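Local coordinates for soluble secreted antigen MPT53 (PDB 1LU4), which probably catalyses the oxidation of reduced, unfolded secreted proteins to form disulfide bonds, as a thioredoxin-fold disulfide oxidoreductase related to DsbE, at residues F7-L12 / G89-R94; W30-W35 / G60-A65. All coordinates share one frame; numbering follows the deposited sequence.

Contact 1: residues F7-L12 / G89-R94; sequences FTATTL and GVIWAR
Phe7 and Ile91 make most of this contact, in which the N-terminal beta hairpin of a thioredoxin-like domain, strands 8-10 and 16-18, packs on the short helix 90-94. The contact is largely apolar, and no hydrogen bond crosses it. Phe7 leads the way into the hairpin, and its side chain touches Leu84 of strand 82-85 as well as the helix. Its CG sits between the backbone N and the carbonyl carbon (chi1 59°), which turns the ring toward Ile91. CG2 of Ile91 stands over the ring centre in a CH-pi contact, 4.2 Å from the centroid and 6° off the normal, while the other branch reaches past the ring so that Ile91 CD1 lies 3.7 Å from Phe7 CD1. The two side chains cross at about a right angle. One face of the Arg94 guanidinium lies over Phe7 CB, with NE 4.2 Å away; its NH1 makes a weak hydrogen bond to Arg4 O. Ala9 adds its methyl group to the contact and also touches Leu84. The delta methyl of Ile91 thus meets both Phe7 and Ala9, with Ala9 CB 3.8 Å from Ile91 CD1.

Contact 2: residues W30-W35 / G60-A65; sequences WFWTPW and GIATRA
Trp30 to Trp32 and Gly60 to Ala62 run as neighbouring parallel strands, 4.6 Å apart at closest approach and 26° between directions, within the beta-alpha-beta unit of the thioredoxin fold. The ladder is made by Ile61 N to Trp30 O and Trp32 N to Ile61 O, and a weak bond runs from Thr63 N to Trp32 O. On one face of the sheet Phe31 and Ile61 lie side by side, with Ile61 CD1 3.8 Å from both Phe31 CE2 and CZ. On the other, the indole of Trp32 folds across the neighbouring strand (chi1 61°, CG between N and the carbonyl carbon). Ala62 CB sits over one face of its six-membered ring, 3.6 Å from the centroid, and Gly60 CA lies at the edge of the indole, near its plane, 3.7 Å from Trp32 NE1. That N-H is bound by Asn83 OD1, while Phe73 stacks on the ring. Farther along, Pro34 CG presses tightly on Ala65 CB at 3.4 Å. Trp35 NE1 donates to Arg64 O over 2.8 Å, with the oxygen in the indole plane but the donor above the carbonyl plane. Thr33 OG1 lies over one face of this indole, and the Arg64 guanidinium, nearly perpendicular to it, takes Trp35 CH2 over its own face. The backbone bonds and the indole bond together hold the approach to the predicted redox-active pair, Cys36 and Cys39, not joined by a disulfide in this structure, against residues 63-65; the Trp32 side chain itself touches Cys39.

In the fold
From the N terminus the chain first forms the hairpin 8-10/16-18, then enters the central sheet at strand 27-32, crosses through helix 37-52 and re-enters the sheet in strand 57-62, parallel to the first, where contact 2 closes the beta-alpha-beta loop. It continues through helix 67-77 and strand 82-85 to helix 90-94, where contact 1 closes a longer loop that encloses contact 2 entirely. Contact 1 thus fastens the hairpin to the helix, and contact 2 joins two strands of the sheet. Trp92, in the helix of contact 1, links them: in the conformer modelled here its indole meets Phe31 edge-to-face and packs against Thr63.

Contact 1: residues F7-L12 / G89-R94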
loop_
_atom_site.group_PDB
_atom_site.type_symbol
_atom_site.label_atom_id
_atom_site.label_comp_id
_atom_site.label_asym_id
_atom_site.label_seq_id
_atom_site.Cartn_x
_atom_site.Cartn_y
_atom_site.Cartn_z
ATOM N N PHE A 7 12.662 6.851 -0.287
ATOM C CA PHE A 7 13.121 5.710 0.499
ATOM C C PHE A 7 13.525 4.601 -0.463
ATOM O O PHE A 7 13.041 4.602 -1.597
ATOM C CB PHE A 7 12.072 5.192 1.470
ATOM C CG PHE A 7 10.763 4.739 0.824
ATOM C CD1 PHE A 7 10.556 3.473 0.312
ATOM C CD2 PHE A 7 9.686 5.616 0.769
ATOM C CE1 PHE A 7 9.374 3.101 -0.256
ATOM C CE2 PHE A 7 8.477 5.225 0.180
ATOM C CZ PHE A 7 8.288 3.943 -0.322
ATOM N N THR A 8 14.292 3.671 0.062
ATOM C CA THR A 8 14.515 2.428 -0.699
ATOM C C THR A 8 14.033 1.278 0.157
ATOM O O THR A 8 13.905 1.349 1.383
ATOM C CB THR A 8 15.963 2.248 -1.174
ATOM O OG1 THR A 8 16.861 2.181 -0.052
ATOM C CG2 THR A 8 16.364 3.446 -2.030
ATOM N N ALA A 9 13.723 0.213 -0.572
ATOM C CA ALA A 9 13.102 -0.918 0.065
ATOM C C ALA A 9 13.422 -2.222 -0.635
ATOM O O ALA A 9 14.067 -2.186 -1.685
ATOM C CB ALA A 9 11.591 -0.651 0.019
ATOM N N THR A 10 12.938 -3.311 -0.096
ATOM C CA THR A 10 13.038 -4.639 -0.739
ATOM C C THR A 10 11.629 -5.204 -0.859
ATOM O O THR A 10 10.860 -5.195 0.089
ATOM C CB THR A 10 13.897 -5.602 0.072
ATOM O OG1 THR A 10 15.205 -5.029 0.160
ATOM C CG2 THR A 10 14.105 -6.954 -0.579
ATOM N N THR A 11 11.326 -5.727 -2.056
ATOM C CA THR A 11 10.014 -6.312 -2.276
ATOM C C THR A 11 9.893 -7.680 -1.679
ATOM O O THR A 11 10.926 -8.260 -1.258
ATOM C CB THR A 11 9.678 -6.409 -3.781
ATOM O OG1 THR A 11 10.440 -7.488 -4.368
ATOM C CG2 THR A 11 10.006 -5.117 -4.542
ATOM N N LEU A 12 8.671 -8.201 -1.612
ATOM C CA LEU A 12 8.542 -9.529 -1.007
ATOM C C LEU A 12 9.282 -10.567 -1.822
ATOM O O LEU A 12 9.600 -11.600 -1.247
ATOM C CB LEU A 12 7.091 -9.984 -0.937
ATOM C CG LEU A 12 6.144 -9.050 -0.233
ATOM C CD1 LEU A 12 4.770 -9.743 -0.110
ATOM C CD2 LEU A 12 6.631 -8.617 1.114
ATOM N N GLY A 89 10.049 -1.828 9.984
ATOM C CA GLY A 89 9.145 -0.733 10.169
ATOM C C GLY A 89 9.677 0.624 9.862
ATOM O O GLY A 89 9.067 1.623 10.266
ATOM N N VAL A 90 10.788 0.730 9.150
ATOM C CA VAL A 90 11.358 2.037 8.858
ATOM C C VAL A 90 10.469 2.879 7.949
ATOM O O VAL A 90 10.321 4.074 8.162
ATOM C CB VAL A 90 12.780 1.837 8.291
ATOM C CG1 VAL A 90 13.373 3.110 7.679
ATOM C CG2 VAL A 90 13.733 1.303 9.380
ATOM N N ILE A 91 9.890 2.246 6.915
ATOM C CA ILE A 91 8.991 3.054 6.059
ATOM C C ILE A 91 7.712 3.369 6.786
ATOM O O ILE A 91 7.184 4.501 6.703
ATOM C CB ILE A 91 8.710 2.314 4.710
ATOM C CG1 ILE A 91 10.041 1.972 4.000
ATOM C CG2 ILE A 91 7.774 3.118 3.858
ATOM C CD1 ILE A 91 9.759 0.955 2.882
ATOM N N TRP A 92 7.177 2.433 7.564
ATOM C CA TRP A 92 5.981 2.690 8.351
ATOM C C TRP A 92 6.031 3.880 9.184
ATOM O O TRP A 92 5.368 4.812 9.425
ATOM C CB TRP A 92 5.577 1.556 9.233
ATOM C CG TRP A 92 4.881 0.502 8.480
ATOM C CD1 TRP A 92 5.335 -0.198 7.408
ATOM C CD2 TRP A 92 3.562 0.013 8.763
ATOM N NE1 TRP A 92 4.460 -1.066 7.004
ATOM C CE2 TRP A 92 3.340 -0.990 7.797
ATOM C CE3 TRP A 92 2.536 0.259 9.678
ATOM C CZ2 TRP A 92 2.234 -1.835 7.559
ATOM C CZ3 TRP A 92 1.391 -0.525 9.537
ATOM C CH2 TRP A 92 1.303 -1.486 8.535
ATOM N N ALA A 93 7.358 4.008 9.652
ATOM C CA ALA A 93 7.909 5.274 10.892
ATOM C C ALA A 93 7.879 6.464 9.994
ATOM O O ALA A 93 7.430 7.493 10.468
ATOM C CB ALA A 93 9.144 4.871 11.475
ATOM N N ARG A 94 8.364 6.417 8.756
ATOM C CA ARG A 94 8.517 7.602 7.918
ATOM C C ARG A 94 7.149 8.202 7.678
ATOM O O ARG A 94 7.019 9.415 7.551
ATOM C CB ARG A 94 9.323 7.206 6.666
ATOM C CG ARG A 94 9.523 8.341 5.675
ATOM C CD ARG A 94 10.236 7.610 4.518
ATOM N NE ARG A 94 11.652 7.769 4.753
ATOM C CZ ARG A 94 12.487 8.714 4.374
ATOM N NH1 ARG A 94 12.130 9.757 3.636
ATOM N NH2 ARG A 94 13.742 8.588 4.755
#

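Contact 2: residues W30-W35 / G60-A65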
loop_
_atom_site.group_PDB
_atom_site.type_symbol
_atom_site.label_atom_id
_atom_site.label_comp_id
_atom_site.label_asym_id
_atom_site.label_seq_id
_atom_site.Cartn_x
_atom_site.Cartn_y
_atom_site.Cartn_z
ATOM N N TRP A 30 -0.402 1.378 0.524
ATOM C CA TRP A 30 -1.306 0.650 1.384
ATOM C C TRP A 30 -0.473 -0.104 2.400
ATOM O O TRP A 30 0.287 -1.011 2.055
ATOM C CB TRP A 30 -2.168 -0.313 0.572
ATOM C CG TRP A 30 -3.197 -1.077 1.352
ATOM C CD1 TRP A 30 -4.171 -0.580 2.176
ATOM C CD2 TRP A 30 -3.414 -2.501 1.348
ATOM N NE1 TRP A 30 -4.951 -1.575 2.697
ATOM C CE2 TRP A 30 -4.504 -2.757 2.199
ATOM C CE3 TRP A 30 -2.762 -3.556 0.688
ATOM C CZ2 TRP A 30 -4.966 -4.064 2.413
ATOM C CZ3 TRP A 30 -3.235 -4.869 0.910
ATOM C CH2 TRP A 30 -4.318 -5.072 1.764
ATOM N N PHE A 31 -0.618 0.302 3.670
ATOM C CA PHE A 31 0.135 -0.319 4.786
ATOM C C PHE A 31 -0.690 -1.403 5.382
ATOM O O PHE A 31 -1.820 -1.168 5.871
ATOM C CB PHE A 31 0.421 0.776 5.849
ATOM C CG PHE A 31 1.355 1.852 5.346
ATOM C CD1 PHE A 31 0.896 2.947 4.600
ATOM C CD2 PHE A 31 2.731 1.773 5.616
ATOM C CE1 PHE A 31 1.778 3.910 4.162
ATOM C CE2 PHE A 31 3.611 2.744 5.150
ATOM C CZ PHE A 31 3.153 3.821 4.401
ATOM N N TRP A 32 -0.170 -2.622 5.355
ATOM C CA TRP A 32 -0.959 -3.811 5.778
ATOM C C TRP A 32 -0.099 -4.763 6.578
ATOM O O TRP A 32 1.135 -4.727 6.602
ATOM C CB TRP A 32 -1.468 -4.492 4.519
ATOM C CG TRP A 32 -0.538 -5.029 3.493
ATOM C CD1 TRP A 32 -0.055 -4.342 2.422
ATOM C CD2 TRP A 32 0.014 -6.351 3.399
ATOM N NE1 TRP A 32 0.767 -5.124 1.645
ATOM C CE2 TRP A 32 0.813 -6.372 2.227
ATOM C CE3 TRP A 32 -0.098 -7.504 4.173
ATOM C CZ2 TRP A 32 1.502 -7.516 1.802
ATOM C CZ3 TRP A 32 0.586 -8.633 3.754
ATOM C CH2 TRP A 32 1.393 -8.638 2.590
ATOM N N THR A 33 -0.828 -5.673 7.288
ATOM C CA THR A 33 -0.194 -6.839 7.862
ATOM C C THR A 33 -1.066 -8.042 7.525
ATOM O O THR A 33 -2.278 -7.892 7.403
ATOM C CB THR A 33 -0.047 -6.713 9.408
ATOM O OG1 THR A 33 -1.359 -6.766 10.064
ATOM C CG2 THR A 33 0.679 -5.511 9.901
ATOM N N PRO A 34 -0.493 -9.256 7.342
ATOM C CA PRO A 34 -1.297 -10.329 6.759
ATOM C C PRO A 34 -2.319 -10.928 7.698
ATOM O O PRO A 34 -3.235 -11.630 7.239
ATOM C CB PRO A 34 -0.228 -11.350 6.331
ATOM C CG PRO A 34 0.975 -11.060 7.213
ATOM C CD PRO A 34 0.922 -9.537 7.364
ATOM N N TRP A 35 -2.169 -10.679 9.012
ATOM C CA TRP A 35 -3.027 -11.307 9.985
ATOM C C TRP A 35 -4.092 -10.367 10.464
ATOM O O TRP A 35 -4.943 -10.754 11.309
ATOM C CB TRP A 35 -2.138 -11.759 11.160
ATOM C CG TRP A 35 -1.020 -10.817 11.556
ATOM C CD1 TRP A 35 0.305 -10.988 11.213
ATOM C CD2 TRP A 35 -1.068 -9.612 12.311
ATOM N NE1 TRP A 35 1.082 -9.946 11.740
ATOM C CE2 TRP A 35 0.223 -9.119 12.425
ATOM C CE3 TRP A 35 -2.145 -8.953 12.947
ATOM C CZ2 TRP A 35 0.545 -7.941 13.119
ATOM C CZ3 TRP A 35 -1.856 -7.806 13.651
ATOM C CH2 TRP A 35 -0.509 -7.351 13.723
ATOM N N GLY A 60 2.039 -1.825 -1.869
ATOM C CA GLY A 60 1.719 -2.306 -0.512
ATOM C C GLY A 60 2.991 -2.299 0.329
ATOM O O GLY A 60 4.086 -2.541 -0.189
ATOM N N ILE A 61 2.847 -2.058 1.624
ATOM C CA ILE A 61 3.989 -1.971 2.516
ATOM C C ILE A 61 3.597 -2.792 3.754
ATOM O O ILE A 61 2.699 -2.401 4.517
ATOM C CB ILE A 61 4.361 -0.519 2.876
ATOM C CG1 ILE A 61 4.578 0.313 1.591
ATOM C CG2 ILE A 61 5.575 -0.520 3.774
ATOM C CD1 ILE A 61 4.821 1.774 1.735
ATOM N N ALA A 62 4.243 -3.945 3.910
ATOM C CA ALA A 62 3.847 -4.883 4.976
ATOM C C ALA A 62 4.910 -4.866 6.061
ATOM O O ALA A 62 6.113 -4.670 5.825
ATOM C CB ALA A 62 3.760 -6.306 4.397
ATOM N N THR A 63 4.469 -5.128 7.299
ATOM C CA THR A 63 5.423 -5.263 8.407
ATOM C C THR A 63 4.778 -6.195 9.459
ATOM O O THR A 63 3.645 -6.638 9.332
ATOM C CB THR A 63 5.790 -3.908 8.982
ATOM O OG1 THR A 63 6.958 -4.064 9.868
ATOM C CG2 THR A 63 4.678 -3.255 9.777
ATOM N N ARG A 64 5.563 -6.478 10.476
ATOM C CA ARG A 64 5.107 -7.279 11.655
ATOM C C ARG A 64 4.717 -8.681 11.239
ATOM O O ARG A 64 3.803 -9.270 11.842
ATOM C CB ARG A 64 3.990 -6.582 12.407
ATOM C CG ARG A 64 4.507 -5.322 13.121
ATOM C CD ARG A 64 3.453 -4.921 14.079
ATOM N NE ARG A 64 3.421 -5.622 15.292
ATOM C CZ ARG A 64 2.436 -5.484 16.186
ATOM N NH1 ARG A 64 1.414 -4.717 15.952
ATOM N NH2 ARG A 64 2.443 -6.122 17.300
ATOM N N ALA A 65 5.423 -9.259 10.278
ATOM C CA ALA A 65 5.129 -10.650 9.906
ATOM C C ALA A 65 6.334 -11.228 9.189
ATOM O O ALA A 65 7.153 -10.474 8.637
ATOM C CB ALA A 65 3.884 -10.754 9.013
#